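Local coordinates for uncharacterized protein (Acinetobacter baumannii, PDB 4PUX) that is of unknown function but adopts a beta-barrel fold of the DUF3237 family, within the allene oxide cyclase-like barrel clan, at residues L53-L58 with Y79-D84; L12-F18 with I153-L159. Residue numbers count along the deposited sequence, not the author numbering.

Contact 1: L53-L58 with Y79-D84; sequences LKGRIL and YLLETD. With EDO (1,2-ethanediol), chain B; EDO (1,2-ethanediol), chain D.
This is an antiparallel strand pairing in the beta hairpin of strands 54-67 and 73-83, at the open ends of its arms. The segment axes approach to 4.7 Å at 142°. Arg56 and Glu82 form the hydrogen-bonded pair: Arg56 N to Glu82 O is 2.9 Å, and Glu82 N to Arg56 O is 2.8 Å. Asp84 N gives a bond to Lys54 O (2.8 Å) and Leu58 N one to Leu80 O (3.0 Å). Gly55 faces Thr83 in a non-hydrogen-bonded pair, CA to CA 4.1 Å. Its phi/psi of 160/-155 calls for glycine, and a CB would clash with Glu82 O. Ile57 (m) and Leu81 (m) point to the barrel interior, Ile57 CG1 3.8 Å from Leu81 CD2. Tyr79 (p) CD2 touches Ile57 CG2 at 3.9 Å. Tyr79 OH is hydrogen-bonded to Tyr154 OH and, at 2.9 Å, to O2 of the chain D 1,2-ethanediol. On the other face Arg56 (p) and extended Glu82 (t) form a salt bridge, Arg56 NE to Glu82 OE1 3.0 Å. Leu58 CD1 meets Leu80 CD2 at 3.8 Å. A water joins Lys54 N to Asp84 OD1. The inner face is thus mainly apolar, the Tyr79 hydroxyl excepted, and the salt bridge lies outside.

Contact 2: L12-F18 with I153-L159; sequences LEPLAKF and IYDAYTL
Segments 12-18 and 153-159, of strands 12-21 and 151-159, run antiparallel, axes 4.3 Å apart at 139°. Phe18 (m) and Tyr154 (p) share one face. Their rings are nearly parallel (5°) but slid apart, centroids 4.7 Å, so Phe18 CB sits 3.6 Å over the Tyr154 ring centroid. Phe18 CE1 touches Ala156 CB (3.7 Å). Phe18 N to Tyr154 O is 2.8 Å, Tyr154 N to Phe18 O 2.9 Å. A classic beta bulge follows, with Leu15 (t, p; phi/psi -100/-64) and Ala16 opposite Ala156: Leu15 N to Ala156 O and Ala156 N to Ala16 O are each 2.9 Å. This pairing of the first and last strands closes the barrel. Glu13 N to Thr158 O and Thr158 N to Glu13 O are 2.9 Å. Tyr157 (m) sits beside Pro14, Tyr157 CE2 4.2 Å from Pro14 CG, with Tyr157 CB 4.0 Å from Leu12 CB. On the face opposite Phe18, Lys17 is trans through chi3, its CE 3.5 Å from Ile153 CG2. Leu12 (m, t) meets Leu159 (m, p), CD2 to CD1 3.6 Å.

From the N terminus, residues 12-18 come first and wait for their contact 2 partner until residues 153-159, at the far end of the chain. Strand 36-49 pairs with strand 12-21 and leads on to strand 54-67, where contact 1 begins. Residues 79-84 then close a short local loop, the hairpin of strands 54-67 and 73-83. Contact 1 is therefore nested inside the much longer loop closed by contact 2. The two belong to the same curled antiparallel sheet. They meet inside the barrel: Tyr79 OH lies 2.7 Å from Tyr154 OH, a probable hydrogen bond, and Leu81 CD1 packs 4.0 Å from Phe18 CE2.

Contact 1: L53-L58 with Y79-D84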
loop_
_atom_site.group_PDB
_atom_site.type_symbol
_atom_site.label_atom_id
_atom_site.label_comp_id
_atom_site.label_asym_id
_atom_site.label_seq_id
_atom_site.Cartn_x
_atom_site.Cartn_y
_atom_site.Cartn_z
ATOM N N LEU A 53 3.250 -8.532 14.930
ATOM C CA LEU A 53 2.375 -7.365 14.696
ATOM C C LEU A 53 0.990 -7.820 14.224
ATOM O O LEU A 53 0.846 -8.417 13.148
ATOM C CB LEU A 53 2.989 -6.460 13.627
ATOM C CG LEU A 53 2.264 -5.139 13.363
ATOM C CD1 LEU A 53 2.320 -4.181 14.560
ATOM C CD2 LEU A 53 2.778 -4.439 12.098
ATOM N N LYS A 54 -0.022 -7.543 15.072
ATOM C CA LYS A 54 -1.400 -8.007 14.834
ATOM C C LYS A 54 -2.352 -6.917 15.316
ATOM O O LYS A 54 -2.090 -6.271 16.325
ATOM C CB LYS A 54 -1.688 -9.283 15.671
ATOM C CG LYS A 54 -0.823 -10.508 15.389
ATOM C CD LYS A 54 -1.166 -11.657 16.351
ATOM C CE LYS A 54 -0.348 -12.938 15.999
ATOM N NZ LYS A 54 1.078 -12.743 16.271
ATOM N N GLY A 55 -3.473 -6.750 14.625
ATOM C CA GLY A 55 -4.484 -5.772 15.013
ATOM C C GLY A 55 -5.442 -5.378 13.905
ATOM O O GLY A 55 -5.685 -6.155 12.966
ATOM N N ARG A 56 -6.002 -4.180 14.034
ATOM C CA ARG A 56 -7.001 -3.672 13.095
ATOM C C ARG A 56 -6.656 -2.256 12.613
ATOM O O ARG A 56 -5.891 -1.501 13.260
ATOM C CB ARG A 56 -8.418 -3.699 13.683
ATOM C CG ARG A 56 -8.698 -2.691 14.769
ATOM C CD ARG A 56 -10.107 -2.903 15.345
ATOM N NE ARG A 56 -10.377 -1.923 16.400
ATOM C CZ ARG A 56 -11.488 -1.235 16.571
ATOM N NH1 ARG A 56 -12.562 -1.490 15.836
ATOM N NH2 ARG A 56 -11.563 -0.347 17.576
ATOM N N ILE A 57 -7.197 -1.933 11.450
ATOM C CA ILE A 57 -7.111 -0.610 10.875
ATOM C C ILE A 57 -8.357 0.138 11.311
ATOM O O ILE A 57 -9.464 -0.359 11.181
ATOM C CB ILE A 57 -6.982 -0.684 9.319
ATOM C CG1 ILE A 57 -5.674 -1.385 8.940
ATOM C CG2 ILE A 57 -7.090 0.685 8.645
ATOM C CD1 ILE A 57 -5.625 -1.864 7.500
ATOM N N LEU A 58 -8.165 1.382 11.740
ATOM C CA LEU A 58 -9.281 2.219 12.214
ATOM C C LEU A 58 -9.970 2.935 11.024
ATOM O O LEU A 58 -9.463 2.919 9.888
ATOM C CB LEU A 58 -8.792 3.197 13.308
ATOM C CG LEU A 58 -8.176 2.521 14.528
ATOM C CD1 LEU A 58 -7.784 3.598 15.554
ATOM C CD2 LEU A 58 -9.137 1.508 15.180
ATOM N N TYR A 79 -3.125 6.607 7.213
ATOM C CA TYR A 79 -4.093 5.864 7.985
ATOM C C TYR A 79 -3.552 5.425 9.320
ATOM O O TYR A 79 -2.444 5.870 9.728
ATOM C CB TYR A 79 -4.741 4.759 7.162
ATOM C CG TYR A 79 -3.904 3.672 6.492
ATOM C CD1 TYR A 79 -3.125 3.934 5.369
ATOM C CD2 TYR A 79 -4.080 2.332 6.847
ATOM C CE1 TYR A 79 -2.495 2.909 4.666
ATOM C CE2 TYR A 79 -3.464 1.311 6.162
ATOM C CZ TYR A 79 -2.723 1.575 5.041
ATOM O OH TYR A 79 -2.179 0.533 4.321
ATOM N N LEU A 80 -4.329 4.623 10.073
ATOM C CA LEU A 80 -4.101 4.453 11.522
ATOM C C LEU A 80 -4.360 3.025 11.988
ATOM O O LEU A 80 -5.406 2.457 11.670
ATOM C CB LEU A 80 -4.921 5.470 12.300
ATOM C CG LEU A 80 -4.754 5.520 13.805
ATOM C CD1 LEU A 80 -3.303 5.865 14.192
ATOM C CD2 LEU A 80 -5.692 6.567 14.395
ATOM N N LEU A 81 -3.348 2.427 12.612
ATOM C CA LEU A 81 -3.390 1.042 13.114
ATOM C C LEU A 81 -3.627 1.029 14.621
ATOM O O LEU A 81 -3.038 1.868 15.357
ATOM C CB LEU A 81 -2.077 0.327 12.819
ATOM C CG LEU A 81 -1.484 0.479 11.409
ATOM C CD1 LEU A 81 -0.217 -0.325 11.270
ATOM C CD2 LEU A 81 -2.520 0.109 10.337
ATOM N N GLU A 82 -4.380 0.047 15.082
ATOM C CA GLU A 82 -4.551 -0.265 16.505
ATOM C C GLU A 82 -4.148 -1.725 16.717
ATOM O O GLU A 82 -4.791 -2.634 16.212
ATOM C CB GLU A 82 -5.968 -0.013 17.009
ATOM C CG GLU A 82 -6.149 -0.321 18.499
ATOM C CD GLU A 82 -7.586 -0.214 19.022
ATOM O OE1 GLU A 82 -8.516 -0.609 18.316
ATOM O OE2 GLU A 82 -7.779 0.141 20.222
ATOM N N THR A 83 -3.028 -1.950 17.423
ATOM C CA THR A 83 -2.602 -3.317 17.647
ATOM C C THR A 83 -3.540 -4.043 18.619
ATOM O O THR A 83 -4.310 -3.424 19.372
ATOM C CB THR A 83 -1.133 -3.402 18.221
ATOM O OG1 THR A 83 -1.113 -2.852 19.551
ATOM C CG2 THR A 83 -0.193 -2.687 17.277
ATOM N N ASP A 84 -3.458 -5.370 18.596
ATOM C CA ASP A 84 -4.239 -6.203 19.509
ATOM C C ASP A 84 -4.060 -5.834 20.991
ATOM O O ASP A 84 -5.007 -5.911 21.756
ATOM C CB ASP A 84 -4.016 -7.708 19.231
ATOM C CG ASP A 84 -2.553 -8.180 19.407
ATOM O OD1 ASP A 84 -1.626 -7.365 19.608
ATOM O OD2 ASP A 84 -2.375 -9.437 19.353
HETATM C C1 EDO B . -7.696 -4.796 17.750
HETATM O O1 EDO B . -8.698 -3.836 18.152
HETATM C C2 EDO B . -8.239 -6.227 17.959
HETATM O O2 EDO B . -7.192 -7.186 17.694
HETATM C C1 EDO D . -1.179 1.113 -0.058
HETATM O O1 EDO D . -1.862 1.773 -0.988
HETATM C C2 EDO D . -1.707 1.328 1.344
HETATM O O2 EDO D . -3.012 0.855 1.612
HETATM O O HOH W 1 0.711 -7.180 17.915
HETATM O O HOH W 2 -7.089 4.222 9.429
#

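Contact 2: L12-F18 with I153-L159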
loop_
_atom_site.group_PDB
_atom_site.type_symbol
_atom_site.label_atom_id
_atom_site.label_comp_id
_atom_site.label_asym_id
_atom_site.label_seq_id
_atom_site.Cartn_x
_atom_site.Cartn_y
_atom_site.Cartn_z
ATOM N N LEU A 12 14.569 -9.401 3.341
ATOM C CA LEU A 12 13.212 -8.949 3.637
ATOM C C LEU A 12 12.570 -9.869 4.659
ATOM O O LEU A 12 12.370 -11.066 4.399
ATOM C CB LEU A 12 12.371 -8.940 2.380
ATOM C CG LEU A 12 12.837 -8.009 1.280
ATOM C CD1 LEU A 12 11.933 -8.181 0.068
ATOM C CD2 LEU A 12 12.859 -6.536 1.773
ATOM N N GLU A 13 12.250 -9.317 5.819
ATOM C CA GLU A 13 11.673 -10.081 6.925
ATOM C C GLU A 13 10.153 -9.849 6.910
ATOM O O GLU A 13 9.700 -8.690 7.003
ATOM C CB GLU A 13 12.275 -9.624 8.262
ATOM C CG GLU A 13 11.743 -10.384 9.476
ATOM C CD GLU A 13 12.361 -9.934 10.805
ATOM O OE1 GLU A 13 12.921 -8.833 10.887
ATOM O OE2 GLU A 13 12.254 -10.696 11.777
ATOM N N PRO A 14 9.349 -10.930 6.777
ATOM C CA PRO A 14 7.871 -10.701 6.840
ATOM C C PRO A 14 7.442 -9.965 8.123
ATOM O O PRO A 14 7.932 -10.282 9.220
ATOM C CB PRO A 14 7.289 -12.126 6.800
ATOM C CG PRO A 14 8.380 -12.937 6.123
ATOM C CD PRO A 14 9.672 -12.351 6.559
ATOM N N LEU A 15 6.625 -8.938 7.950
ATOM C CA LEU A 15 6.080 -8.136 9.031
ATOM C C LEU A 15 4.633 -8.557 9.364
ATOM O O LEU A 15 4.324 -9.011 10.486
ATOM C CB LEU A 15 6.161 -6.625 8.680
ATOM C CG LEU A 15 5.594 -5.709 9.785
ATOM C CD1 LEU A 15 6.341 -5.866 11.124
ATOM C CD2 LEU A 15 5.636 -4.255 9.326
ATOM N N ALA A 16 3.743 -8.375 8.403
ATOM C CA ALA A 16 2.337 -8.797 8.512
ATOM C C ALA A 16 1.642 -8.755 7.179
ATOM O O ALA A 16 2.068 -8.028 6.265
ATOM C CB ALA A 16 1.570 -7.852 9.516
ATOM N N LYS A 17 0.566 -9.522 7.081
ATOM C CA LYS A 17 -0.378 -9.454 5.956
ATOM C C LYS A 17 -1.493 -8.479 6.315
ATOM O O LYS A 17 -2.148 -8.626 7.339
ATOM C CB LYS A 17 -0.973 -10.814 5.618
ATOM C CG LYS A 17 -2.000 -10.744 4.452
ATOM C CD LYS A 17 -2.478 -12.172 4.050
ATOM C CE LYS A 17 -3.214 -12.188 2.716
ATOM N NZ LYS A 17 -2.996 -13.486 1.993
ATOM N N PHE A 18 -1.642 -7.452 5.491
ATOM C CA PHE A 18 -2.644 -6.398 5.627
ATOM C C PHE A 18 -3.814 -6.623 4.677
ATOM O O PHE A 18 -3.612 -6.943 3.475
ATOM C CB PHE A 18 -2.040 -5.013 5.312
ATOM C CG PHE A 18 -1.135 -4.450 6.406
ATOM C CD1 PHE A 18 0.132 -4.999 6.657
ATOM C CD2 PHE A 18 -1.551 -3.363 7.187
ATOM C CE1 PHE A 18 0.976 -4.474 7.647
ATOM C CE2 PHE A 18 -0.700 -2.839 8.196
ATOM C CZ PHE A 18 0.548 -3.417 8.435
ATOM N N ILE A 153 -5.193 -5.911 -0.518
ATOM C CA ILE A 153 -4.478 -6.911 0.278
ATOM C C ILE A 153 -2.993 -6.763 -0.022
ATOM O O ILE A 153 -2.602 -6.686 -1.207
ATOM C CB ILE A 153 -4.860 -8.369 -0.151
ATOM C CG1 ILE A 153 -6.381 -8.555 -0.211
ATOM C CG2 ILE A 153 -4.185 -9.411 0.778
ATOM C CD1 ILE A 153 -7.066 -8.386 1.079
ATOM N N TYR A 154 -2.148 -6.725 0.998
ATOM C CA TYR A 154 -0.701 -6.690 0.758
ATOM C C TYR A 154 0.115 -7.376 1.827
ATOM O O TYR A 154 -0.303 -7.472 2.995
ATOM C CB TYR A 154 -0.220 -5.250 0.537
ATOM C CG TYR A 154 -0.268 -4.254 1.723
ATOM C CD1 TYR A 154 0.816 -4.161 2.651
ATOM C CD2 TYR A 154 -1.294 -3.346 1.845
ATOM C CE1 TYR A 154 0.859 -3.196 3.648
ATOM C CE2 TYR A 154 -1.282 -2.383 2.831
ATOM C CZ TYR A 154 -0.199 -2.295 3.730
ATOM O OH TYR A 154 -0.215 -1.318 4.714
ATOM N N ASP A 155 1.231 -7.929 1.406
ATOM C CA ASP A 155 2.229 -8.511 2.297
ATOM C C ASP A 155 3.303 -7.446 2.605
ATOM O O ASP A 155 3.930 -6.904 1.678
ATOM C CB ASP A 155 2.909 -9.719 1.633
ATOM C CG ASP A 155 1.973 -10.888 1.398
ATOM O OD1 ASP A 155 0.990 -11.066 2.147
ATOM O OD2 ASP A 155 2.236 -11.649 0.455
ATOM N N ALA A 156 3.436 -7.096 3.868
ATOM C CA ALA A 156 4.441 -6.151 4.353
ATOM C C ALA A 156 5.706 -6.857 4.831
ATOM O O ALA A 156 5.621 -7.918 5.480
ATOM C CB ALA A 156 3.879 -5.314 5.471
ATOM N N TYR A 157 6.849 -6.243 4.537
ATOM C CA TYR A 157 8.190 -6.717 4.928
ATOM C C TYR A 157 9.025 -5.553 5.461
ATOM O O TYR A 157 8.924 -4.432 4.939
ATOM C CB TYR A 157 8.941 -7.311 3.728
ATOM C CG TYR A 157 8.197 -8.413 2.987
ATOM C CD1 TYR A 157 7.205 -8.117 2.042
ATOM C CD2 TYR A 157 8.512 -9.772 3.208
ATOM C CE1 TYR A 157 6.540 -9.113 1.381
ATOM C CE2 TYR A 157 7.840 -10.773 2.532
ATOM C CZ TYR A 157 6.873 -10.445 1.616
ATOM O OH TYR A 157 6.224 -11.445 0.927
ATOM N N THR A 158 9.890 -5.832 6.451
ATOM C CA THR A 158 10.927 -4.889 6.834
ATOM C C THR A 158 12.240 -5.277 6.136
ATOM O O THR A 158 12.483 -6.453 5.863
ATOM C CB THR A 158 11.111 -4.770 8.350
ATOM O OG1 THR A 158 11.405 -6.058 8.908
ATOM C CG2 THR A 158 9.865 -4.174 9.001
ATOM N N LEU A 159 13.076 -4.272 5.890
ATOM C CA LEU A 159 14.465 -4.506 5.460
ATOM C C LEU A 159 15.333 -4.730 6.697
ATOM O O LEU A 159 15.357 -3.893 7.615
ATOM C CB LEU A 159 15.013 -3.326 4.658
ATOM C CG LEU A 159 14.639 -3.279 3.190
ATOM C CD1 LEU A 159 13.158 -3.096 2.945
ATOM C CD2 LEU A 159 15.421 -2.181 2.486
HETATM O O HOH W 3 9.417 -7.685 9.878
#